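Long-range contacts in 6-phospho-beta-d glycosidase (Streptococcus pyogenes, PDB 5FOO), which probably hydrolyses 6-phosphorylated beta-glucosides, as a family 1 glycoside hydrolase of the 6-phospho-beta-glucosidase type: residues P17-R22 against T75-R81; L30-W34 against W422-N426; Y194-L198 against E282-I286. The protein carries 1 engineered substitution. One frame throughout, in Å; residues are numbered along the deposited sequence.

In the fold
All three contacts belong to one TIM barrel of eight parallel strands, closed by pairing of strand 9-13 with strand 410-416. Interactions 1 and 2 have centres about 12 Å apart and touch: Q18 NE2 probably hydrogen-bonds W422 O, Q18 packs on W424, and R22 packs against D32. Along the chain their segments alternate, 17-22, 30-34, 75-81, 422-426, so segments that follow strands 9-13 and 410-416 come together at the 6-phosphocyclophellitol pocket, with the end of strand 72-76 packed behind. Interaction 3 lies apart, touching neither, its centre about 26 Å from that of interaction 1 and 28 Å from that of interaction 2. Nested in sequence between the segments of interaction 2, it joins two outer helices.

Interaction 1: P17-R22 against T75-R81; sequences PQSEGR and TSIQWTR. With JAZ (6-phosphocyclophellitol), chain G.
E20 and R81 form a salt bridge at the heart of this contact. R81, with CG anti to the backbone N (chi1 -179°) and the chain bent at chi3, brings NE to E20 OE1 at 2.8 Å in the guanidinium plane; its NH2 adds a weak bond to the same oxygen. Q78 NE2 binds E20 OE1 from the opposite face of the carboxylate at 2.7 Å, with an N-H...O angle of 137°. Two side-chain donors thus grip one buried oxygen, which probably favours the charged carboxylate.

Waters bridge the remaining polar atoms. One molecule donates to E20 OE2 at 2.6 Å and to S76 O, and accepts from T75 OG1; E20 OE2 is also bonded to Y99. A second water donates to S19 OG and T75 OG1, while S19 OG pairs with S15 O.

P17 adds van der Waals packing, its ring lying along the Q78 side chain with CD 3.9 Å from Q78 CG. Q78 OE1 accepts hydrogen bonds from K25 and N29.

Q18 turns to the ligand: its NE2 donates to O15 of 6-phosphocyclophellitol at 3.0 Å, and its OE1 accepts from O16 at 2.8 Å. The contact sets helix 16-19, after the first barrel strand, against the end of strand 72-76 and the start of helix 79-82, with helix 93-108 alongside through Y98 and Y99.

Interaction 2: L30-W34 against W422-N426; sequences LFDYW and WSWLN. With JAZ (6-phosphocyclophellitol), chain G.
F31 of helix 30-37 lays one face of its ring against W422 and W424, which approach from the same side; the three form an aromatic cluster where the loop after the last TIM-barrel strand, 410-416, lines the pocket that holds 6-phosphocyclophellitol. Starting at the root, F31 CB lies 4.1 Å from W422 CH2. CG comes next to W424 CE3. CD1 meets W422 CH2 at 4.0 Å, with W424 CE3 close by, while CD2 packs tightly on W424 CE3 at 3.3 Å. Beyond them CE2 stays against W424 CE3, CE1 approaches the CA and CB of W424, and CZ at the tip reaches W424 CB at 3.8 Å.

The two tryptophans are turned differently against this ring. W422 presents its edge to the F31 face in an offset edge-to-face pair, with planes at 89°; its CG is anti to the backbone N (chi1 -176°), which carries the six-membered ring out to F31. The W424 indole is inclined to the F31 ring, neither stacked nor edge-to-face, and its CE3 sits over the face of F31, displaced toward the rim. H179 also meets the F31 ring.

One turn along the helix, W34 takes L425 onto its ring face: CD2 makes a CH-pi contact 4.2 Å from the centroid of the six-membered ring. Y180 adds an edge-to-face partner for W34.

W422 NE1 is satisfied by V46 O. W424 instead spends its indole N-H on the ligand, so the ring that packs on F31 at its benzo side is also tethered at its pyrrole side: W424 NE1 donates to O16 of 6-phosphocyclophellitol at 3.0 Å, with an N-H...O angle of 156°.

Interaction 3: Y194-L198 against E282-I286; sequences YNLAL and ELALI
Y194 reaches across from helix 186-208 to hydrogen-bond E282 of helix 280-288, its OH giving a short bond of 2.5 Å to E282 OE1. The carboxylate oxygen receives it on its anti lone pair, away from OE2, and lies at the edge of the tyrosine ring, near the ring plane. With CG anti to the backbone N (chi1 171°), the phenol is carried out toward the second helix.

Leucine and isoleucine side chains pack around this bond. L198, one helical turn on from Y194, crosses the stem and carboxylate of E282 at about a right angle, its CD2 packing 3.7 Å from E282 CD and its CD1 3.8 Å from E282 CB. The same CD1 also meets I286 CG1 at 4.1 Å, while I286 CD1 lies 4.0 Å from L198 CA. L283 CD2 approaches the tyrosine edge at CE2, 4.1 Å away.

Further out, K136 makes a salt bridge to E282 OE1, so that oxygen serves both a phenol and an ammonium group; this probably helps keep the carboxylate ionised. The Y194 ring stacks with W276, and T279 OG1 accepts from E282 N near the start of its helix.

The axes of the two short segments pass 10.8 Å apart at 53°. This is helix-to-helix packing in the outer layer of the TIM barrel, pinned by one tyrosine-glutamate bond.

Interaction 1: P17-R22 against T75-R81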
loop_
_atom_site.group_PDB
_atom_site.type_symbol
_atom_site.label_atom_id
_atom_site.label_comp_id
_atom_site.label_asym_id
_atom_site.label_seq_id
_atom_site.Cartn_x
_atom_site.Cartn_y
_atom_site.Cartn_z
ATOM N N PRO A 17 2.744 7.232 8.685
ATOM C CA PRO A 17 2.922 6.547 9.963
ATOM C C PRO A 17 4.277 5.832 10.104
ATOM O O PRO A 17 4.817 5.768 11.203
ATOM C CB PRO A 17 1.752 5.557 9.997
ATOM C CG PRO A 17 0.723 6.137 9.091
ATOM C CD PRO A 17 1.525 6.789 7.991
ATOM N N GLN A 18 4.832 5.312 9.019
ATOM C CA GLN A 18 6.027 4.517 9.096
ATOM C C GLN A 18 7.282 5.380 9.066
ATOM O O GLN A 18 8.342 4.896 9.435
ATOM C CB GLN A 18 6.053 3.518 7.984
ATOM C CG GLN A 18 4.892 2.555 8.059
ATOM C CD GLN A 18 4.866 1.590 6.914
ATOM O OE1 GLN A 18 4.172 1.816 5.901
ATOM N NE2 GLN A 18 5.573 0.456 7.078
ATOM N N SER A 19 7.175 6.656 8.639
ATOM C CA SER A 19 8.332 7.476 8.487
ATOM C C SER A 19 8.356 8.691 9.419
ATOM O O SER A 19 9.429 9.094 9.837
ATOM C CB SER A 19 8.433 7.918 7.014
ATOM O OG SER A 19 7.291 8.704 6.647
ATOM N N GLU A 20 7.201 9.304 9.699
ATOM C CA GLU A 20 7.185 10.660 10.274
ATOM C C GLU A 20 7.636 10.759 11.711
ATOM O O GLU A 20 8.410 11.656 12.068
ATOM C CB GLU A 20 5.784 11.267 10.222
ATOM C CG GLU A 20 5.319 11.738 8.842
ATOM C CD GLU A 20 3.842 12.104 8.780
ATOM O OE1 GLU A 20 3.225 12.288 9.886
ATOM O OE2 GLU A 20 3.298 12.268 7.634
ATOM N N GLY A 21 7.120 9.853 12.539
ATOM C CA GLY A 21 7.132 10.069 13.999
ATOM C C GLY A 21 5.865 10.811 14.398
ATOM O O GLY A 21 5.176 11.360 13.542
ATOM N N ARG A 22 5.546 10.793 15.690
ATOM C CA ARG A 22 4.356 11.451 16.220
ATOM C C ARG A 22 4.606 12.890 16.653
ATOM O O ARG A 22 3.722 13.518 17.192
ATOM C CB ARG A 22 3.810 10.654 17.370
ATOM C CG ARG A 22 3.232 9.311 16.893
ATOM C CD ARG A 22 2.557 8.560 18.076
ATOM N NE ARG A 22 1.534 9.354 18.750
ATOM C CZ ARG A 22 0.952 9.084 19.929
ATOM N NH1 ARG A 22 1.228 7.989 20.667
ATOM N NH2 ARG A 22 0.079 9.943 20.405
ATOM N N THR A 75 4.413 9.052 -0.454
ATOM C CA THR A 75 4.119 8.923 0.951
ATOM C C THR A 75 2.599 9.104 1.209
ATOM O O THR A 75 1.807 9.117 0.307
ATOM C CB THR A 75 4.985 9.904 1.789
ATOM O OG1 THR A 75 4.975 9.514 3.179
ATOM C CG2 THR A 75 4.533 11.345 1.653
ATOM N N SER A 76 2.200 9.200 2.463
ATOM C CA SER A 76 0.819 9.408 2.786
ATOM C C SER A 76 0.680 10.585 3.702
ATOM O O SER A 76 1.606 10.956 4.427
ATOM C CB SER A 76 0.182 8.146 3.385
ATOM O OG SER A 76 0.604 7.909 4.725
ATOM N N ILE A 77 -0.497 11.209 3.600
ATOM C CA ILE A 77 -0.949 12.247 4.548
ATOM C C ILE A 77 -1.789 11.514 5.598
ATOM O O ILE A 77 -2.714 10.733 5.247
ATOM C CB ILE A 77 -1.792 13.347 3.838
ATOM C CG1 ILE A 77 -0.953 14.155 2.833
ATOM C CG2 ILE A 77 -2.464 14.286 4.826
ATOM C CD1 ILE A 77 -1.759 15.130 1.959
ATOM N N GLN A 78 -1.458 11.776 6.858
ATOM C CA GLN A 78 -2.193 11.247 8.039
ATOM C C GLN A 78 -3.346 12.113 8.387
ATOM O O GLN A 78 -3.146 13.240 8.747
ATOM C CB GLN A 78 -1.300 11.119 9.252
ATOM C CG GLN A 78 -0.189 10.076 9.050
ATOM C CD GLN A 78 0.479 9.662 10.365
ATOM O OE1 GLN A 78 -0.093 8.939 11.156
ATOM N NE2 GLN A 78 1.703 10.118 10.572
ATOM N N TRP A 79 -4.551 11.550 8.285
ATOM C CA TRP A 79 -5.762 12.100 8.820
ATOM C C TRP A 79 -5.559 12.605 10.268
ATOM O O TRP A 79 -6.045 13.695 10.648
ATOM C CB TRP A 79 -6.792 10.964 8.769
ATOM C CG TRP A 79 -8.206 11.324 8.888
ATOM C CD1 TRP A 79 -8.730 12.538 9.217
ATOM C CD2 TRP A 79 -9.329 10.427 8.688
ATOM N NE1 TRP A 79 -10.109 12.465 9.253
ATOM C CE2 TRP A 79 -10.503 11.183 8.921
ATOM C CE3 TRP A 79 -9.448 9.048 8.335
ATOM C CZ2 TRP A 79 -11.769 10.622 8.833
ATOM C CZ3 TRP A 79 -10.694 8.507 8.239
ATOM C CH2 TRP A 79 -11.853 9.285 8.507
ATOM N N THR A 80 -4.825 11.820 11.059
ATOM C CA THR A 80 -4.566 12.135 12.444
ATOM C C THR A 80 -3.615 13.316 12.649
ATOM O O THR A 80 -3.590 13.844 13.736
ATOM C CB THR A 80 -3.969 10.918 13.197
ATOM O OG1 THR A 80 -2.770 10.440 12.538
ATOM C CG2 THR A 80 -5.003 9.836 13.325
ATOM N N ARG A 81 -2.870 13.740 11.616
ATOM C CA ARG A 81 -2.022 14.972 11.676
ATOM C C ARG A 81 -2.720 16.180 11.073
ATOM O O ARG A 81 -2.626 17.251 11.612
ATOM C CB ARG A 81 -0.687 14.753 10.927
ATOM C CG ARG A 81 0.233 15.944 10.975
ATOM C CD ARG A 81 1.546 15.673 10.322
ATOM N NE ARG A 81 2.339 14.655 10.973
ATOM C CZ ARG A 81 2.974 14.769 12.128
ATOM N NH1 ARG A 81 2.921 15.857 12.815
ATOM N NH2 ARG A 81 3.704 13.722 12.602
HETATM C C2 JAZ G . 4.982 -2.541 4.606
HETATM C C3 JAZ G . 4.184 -1.494 3.802
HETATM C C4 JAZ G . 3.119 -2.171 2.946
HETATM C C5 JAZ G . 3.707 -3.190 1.980
HETATM C C6 JAZ G . 4.596 -4.169 2.716
HETATM C C7 JAZ G . 5.637 -3.472 3.592
HETATM C C8 JAZ G . 6.625 -4.456 4.213
HETATM O O9 JAZ G . 5.882 -5.317 5.072
HETATM P P10 JAZ G . 6.589 -5.915 6.363
HETATM O O11 JAZ G . 5.510 -6.700 7.022
HETATM O O12 JAZ G . 7.302 -4.873 7.119
HETATM O O13 JAZ G . 7.658 -6.783 5.861
HETATM O O14 JAZ G . 3.788 -5.082 3.470
HETATM O O15 JAZ G . 6.029 -1.917 5.358
HETATM O O16 JAZ G . 3.555 -0.655 4.738
HETATM O O17 JAZ G . 2.373 -1.196 2.238
HETATM O O HOH W 1 7.349 10.421 4.259
HETATM O O HOH W 2 4.243 11.689 5.309
HETATM O O HOH W 3 3.233 9.446 13.132
#

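Interaction 2: L30-W34 against W422-N426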
loop_
_atom_site.group_PDB
_atom_site.type_symbol
_atom_site.label_atom_id
_atom_site.label_comp_id
_atom_site.label_asym_id
_atom_site.label_seq_id
_atom_site.Cartn_x
_atom_site.Cartn_y
_atom_site.Cartn_z
ATOM N N LEU A 30 -4.675 4.132 14.674
ATOM C CA LEU A 30 -4.858 2.815 15.294
ATOM C C LEU A 30 -3.561 2.273 15.781
ATOM O O LEU A 30 -3.511 1.779 16.920
ATOM C CB LEU A 30 -5.492 1.804 14.375
ATOM C CG LEU A 30 -6.853 2.186 13.847
ATOM C CD1 LEU A 30 -7.469 1.069 13.039
ATOM C CD2 LEU A 30 -7.802 2.625 14.958
ATOM N N PHE A 31 -2.504 2.348 14.969
ATOM C CA PHE A 31 -1.205 1.786 15.421
ATOM C C PHE A 31 -0.516 2.542 16.595
ATOM O O PHE A 31 0.077 1.909 17.464
ATOM C CB PHE A 31 -0.231 1.613 14.267
ATOM C CG PHE A 31 -0.297 0.254 13.625
ATOM C CD1 PHE A 31 0.339 -0.835 14.211
ATOM C CD2 PHE A 31 -0.968 0.071 12.403
ATOM C CE1 PHE A 31 0.283 -2.085 13.603
ATOM C CE2 PHE A 31 -1.036 -1.165 11.793
ATOM C CZ PHE A 31 -0.417 -2.264 12.389
ATOM N N ASP A 32 -0.634 3.873 16.626
ATOM C CA ASP A 32 -0.131 4.655 17.711
ATOM C C ASP A 32 -0.806 4.175 19.001
ATOM O O ASP A 32 -0.133 4.043 20.037
ATOM C CB ASP A 32 -0.451 6.146 17.587
ATOM C CG ASP A 32 0.017 6.772 16.285
ATOM O OD1 ASP A 32 1.126 6.443 15.824
ATOM O OD2 ASP A 32 -0.729 7.639 15.757
ATOM N N TYR A 33 -2.123 3.978 18.940
ATOM C CA TYR A 33 -2.897 3.550 20.097
ATOM C C TYR A 33 -2.498 2.167 20.604
ATOM O O TYR A 33 -2.290 1.940 21.843
ATOM C CB TYR A 33 -4.387 3.519 19.789
ATOM C CG TYR A 33 -5.196 3.027 20.959
ATOM C CD1 TYR A 33 -5.383 3.850 22.072
ATOM C CD2 TYR A 33 -5.824 1.771 20.933
ATOM C CE1 TYR A 33 -6.145 3.421 23.151
ATOM C CE2 TYR A 33 -6.601 1.330 21.998
ATOM C CZ TYR A 33 -6.733 2.165 23.110
ATOM O OH TYR A 33 -7.477 1.778 24.155
ATOM N N TRP A 34 -2.419 1.262 19.635
ATOM C CA TRP A 34 -1.984 -0.085 19.867
ATOM C C TRP A 34 -0.620 -0.193 20.531
ATOM O O TRP A 34 -0.438 -0.992 21.467
ATOM C CB TRP A 34 -1.992 -0.908 18.570
ATOM C CG TRP A 34 -2.278 -2.421 18.766
ATOM C CD1 TRP A 34 -2.667 -3.069 19.915
ATOM C CD2 TRP A 34 -2.201 -3.420 17.757
ATOM N NE1 TRP A 34 -2.822 -4.414 19.663
ATOM C CE2 TRP A 34 -2.530 -4.649 18.351
ATOM C CE3 TRP A 34 -1.828 -3.398 16.402
ATOM C CZ2 TRP A 34 -2.555 -5.834 17.634
ATOM C CZ3 TRP A 34 -1.870 -4.587 15.676
ATOM C CH2 TRP A 34 -2.234 -5.773 16.284
ATOM N N TRP A 422 9.585 2.076 9.896
ATOM C CA TRP A 422 8.925 1.306 10.938
ATOM C C TRP A 422 7.856 0.447 10.321
ATOM O O TRP A 422 6.896 1.005 9.824
ATOM C CB TRP A 422 8.315 2.291 11.925
ATOM C CG TRP A 422 7.687 1.686 13.106
ATOM C CD1 TRP A 422 8.332 1.060 14.179
ATOM C CD2 TRP A 422 6.290 1.608 13.382
ATOM N NE1 TRP A 422 7.387 0.668 15.116
ATOM C CE2 TRP A 422 6.140 0.968 14.646
ATOM C CE3 TRP A 422 5.137 2.030 12.697
ATOM C CZ2 TRP A 422 4.902 0.716 15.205
ATOM C CZ3 TRP A 422 3.902 1.781 13.275
ATOM C CH2 TRP A 422 3.806 1.145 14.536
ATOM N N SER A 423 8.017 -0.898 10.302
ATOM C CA SER A 423 6.983 -1.768 9.709
ATOM C C SER A 423 6.006 -2.389 10.755
ATOM O O SER A 423 5.951 -3.605 10.929
ATOM C CB SER A 423 7.477 -2.916 8.743
ATOM O OG SER A 423 8.735 -2.872 8.005
ATOM N N TRP A 424 5.233 -1.565 11.416
ATOM C CA TRP A 424 4.064 -2.025 12.102
ATOM C C TRP A 424 4.570 -2.953 13.282
ATOM O O TRP A 424 5.599 -2.636 13.945
ATOM C CB TRP A 424 3.129 -2.727 11.079
ATOM C CG TRP A 424 2.938 -1.915 9.799
ATOM C CD1 TRP A 424 3.295 -2.277 8.540
ATOM C CD2 TRP A 424 2.322 -0.604 9.679
ATOM N NE1 TRP A 424 2.911 -1.311 7.639
ATOM C CE2 TRP A 424 2.330 -0.268 8.307
ATOM C CE3 TRP A 424 1.798 0.306 10.591
ATOM C CZ2 TRP A 424 1.866 0.961 7.836
ATOM C CZ3 TRP A 424 1.294 1.548 10.120
ATOM C CH2 TRP A 424 1.342 1.857 8.751
ATOM N N LEU A 425 3.944 -4.119 13.456
ATOM C CA LEU A 425 4.355 -5.048 14.525
ATOM C C LEU A 425 5.817 -5.446 14.406
ATOM O O LEU A 425 6.480 -5.560 15.426
ATOM C CB LEU A 425 3.442 -6.268 14.584
ATOM C CG LEU A 425 2.027 -5.907 14.972
ATOM C CD1 LEU A 425 1.173 -7.148 14.871
ATOM C CD2 LEU A 425 1.943 -5.304 16.370
ATOM N N ASN A 426 6.375 -5.534 13.205
ATOM C CA ASN A 426 7.799 -5.831 13.088
ATOM C C ASN A 426 8.761 -4.694 13.235
ATOM O O ASN A 426 10.013 -4.903 13.181
ATOM C CB ASN A 426 8.047 -6.551 11.778
ATOM C CG ASN A 426 7.211 -7.778 11.673
ATOM O OD1 ASN A 426 6.283 -7.850 10.907
ATOM N ND2 ASN A 426 7.484 -8.709 12.518
HETATM C C2 JAZ G . 4.982 -2.541 4.606
HETATM C C3 JAZ G . 4.184 -1.494 3.802
HETATM C C4 JAZ G . 3.119 -2.171 2.946
HETATM C C5 JAZ G . 3.707 -3.190 1.980
HETATM C C6 JAZ G . 4.596 -4.169 2.716
HETATM C C7 JAZ G . 5.637 -3.472 3.592
HETATM C C8 JAZ G . 6.625 -4.456 4.213
HETATM O O9 JAZ G . 5.882 -5.317 5.072
HETATM P P10 JAZ G . 6.589 -5.915 6.363
HETATM O O11 JAZ G . 5.510 -6.700 7.022
HETATM O O12 JAZ G . 7.302 -4.873 7.119
HETATM O O13 JAZ G . 7.658 -6.783 5.861
HETATM O O14 JAZ G . 3.788 -5.082 3.470
HETATM O O15 JAZ G . 6.029 -1.917 5.358
HETATM O O16 JAZ G . 3.555 -0.655 4.738
HETATM O O17 JAZ G . 2.373 -1.196 2.238
#

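Interaction 3: Y194-L198 against E282-I286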
loop_
_atom_site.group_PDB
_atom_site.type_symbol
_atom_site.label_atom_id
_atom_site.label_comp_id
_atom_site.label_asym_id
_atom_site.label_seq_id
_atom_site.Cartn_x
_atom_site.Cartn_y
_atom_site.Cartn_z
ATOM N N TYR A 194 -16.836 -3.336 1.599
ATOM C CA TYR A 194 -17.749 -2.487 0.824
ATOM C C TYR A 194 -17.530 -0.994 1.162
ATOM O O TYR A 194 -17.500 -0.140 0.261
ATOM C CB TYR A 194 -19.203 -2.869 1.060
ATOM C CG TYR A 194 -20.213 -1.923 0.473
ATOM C CD1 TYR A 194 -20.636 -0.843 1.159
ATOM C CD2 TYR A 194 -20.737 -2.153 -0.796
ATOM C CE1 TYR A 194 -21.567 0.041 0.604
ATOM C CE2 TYR A 194 -21.668 -1.303 -1.370
ATOM C CZ TYR A 194 -22.063 -0.193 -0.680
ATOM O OH TYR A 194 -22.947 0.606 -1.265
ATOM N N ASN A 195 -17.342 -0.691 2.454
ATOM C CA ASN A 195 -17.267 0.690 2.881
ATOM C C ASN A 195 -15.975 1.344 2.361
ATOM O O ASN A 195 -15.987 2.506 1.957
ATOM C CB ASN A 195 -17.389 0.834 4.394
ATOM C CG ASN A 195 -18.809 0.593 4.912
ATOM O OD1 ASN A 195 -19.789 0.424 4.153
ATOM N ND2 ASN A 195 -18.919 0.572 6.223
ATOM N N LEU A 196 -14.881 0.582 2.308
ATOM C CA LEU A 196 -13.612 1.083 1.724
ATOM C C LEU A 196 -13.695 1.381 0.224
ATOM O O LEU A 196 -13.161 2.410 -0.273
ATOM C CB LEU A 196 -12.486 0.120 2.047
ATOM C CG LEU A 196 -12.094 0.168 3.514
ATOM C CD1 LEU A 196 -11.245 -1.053 3.810
ATOM C CD2 LEU A 196 -11.304 1.408 3.853
ATOM N N ALA A 197 -14.398 0.505 -0.485
ATOM C CA ALA A 197 -14.650 0.683 -1.912
ATOM C C ALA A 197 -15.559 1.888 -2.205
ATOM O O ALA A 197 -15.296 2.618 -3.124
ATOM C CB ALA A 197 -15.280 -0.553 -2.492
ATOM N N LEU A 198 -16.608 2.039 -1.416
ATOM C CA LEU A 198 -17.494 3.174 -1.465
ATOM C C LEU A 198 -16.741 4.466 -1.129
ATOM O O LEU A 198 -16.946 5.483 -1.802
ATOM C CB LEU A 198 -18.676 3.028 -0.522
ATOM C CG LEU A 198 -19.623 4.257 -0.422
ATOM C CD1 LEU A 198 -20.338 4.514 -1.728
ATOM C CD2 LEU A 198 -20.633 4.027 0.674
ATOM N N GLU A 282 -25.514 4.456 -3.672
ATOM C CA GLU A 282 -24.111 4.115 -3.412
ATOM C C GLU A 282 -23.584 3.318 -4.529
ATOM O O GLU A 282 -22.538 3.689 -5.042
ATOM C CB GLU A 282 -23.894 3.366 -2.097
ATOM C CG GLU A 282 -24.219 4.224 -0.886
ATOM C CD GLU A 282 -24.231 3.432 0.427
ATOM O OE1 GLU A 282 -23.968 2.206 0.411
ATOM O OE2 GLU A 282 -24.539 4.020 1.473
ATOM N N LEU A 283 -24.335 2.325 -5.005
ATOM C CA LEU A 283 -23.873 1.546 -6.148
ATOM C C LEU A 283 -23.664 2.353 -7.461
ATOM O O LEU A 283 -22.735 2.069 -8.245
ATOM C CB LEU A 283 -24.763 0.333 -6.417
ATOM C CG LEU A 283 -24.730 -0.685 -5.253
ATOM C CD1 LEU A 283 -25.829 -1.759 -5.351
ATOM C CD2 LEU A 283 -23.367 -1.316 -5.113
ATOM N N ALA A 284 -24.520 3.339 -7.675
ATOM C CA ALA A 284 -24.398 4.240 -8.833
ATOM C C ALA A 284 -23.204 5.197 -8.646
ATOM O O ALA A 284 -22.475 5.461 -9.613
ATOM C CB ALA A 284 -25.703 5.022 -9.036
ATOM N N LEU A 285 -22.956 5.658 -7.416
ATOM C CA LEU A 285 -21.743 6.483 -7.121
ATOM C C LEU A 285 -20.507 5.686 -7.474
ATOM O O LEU A 285 -19.629 6.194 -8.165
ATOM C CB LEU A 285 -21.703 6.960 -5.662
ATOM C CG LEU A 285 -21.580 8.420 -5.260
ATOM C CD1 LEU A 285 -22.226 9.360 -6.272
ATOM C CD2 LEU A 285 -22.206 8.662 -3.875
ATOM N N ILE A 286 -20.468 4.397 -7.120
ATOM C CA ILE A 286 -19.331 3.533 -7.421
ATOM C C ILE A 286 -19.169 3.327 -8.940
ATOM O O ILE A 286 -18.060 3.371 -9.452
ATOM C CB ILE A 286 -19.407 2.184 -6.622
ATOM C CG1 ILE A 286 -19.306 2.446 -5.119
ATOM C CG2 ILE A 286 -18.332 1.215 -7.072
ATOM C CD1 ILE A 286 -19.722 1.281 -4.195
#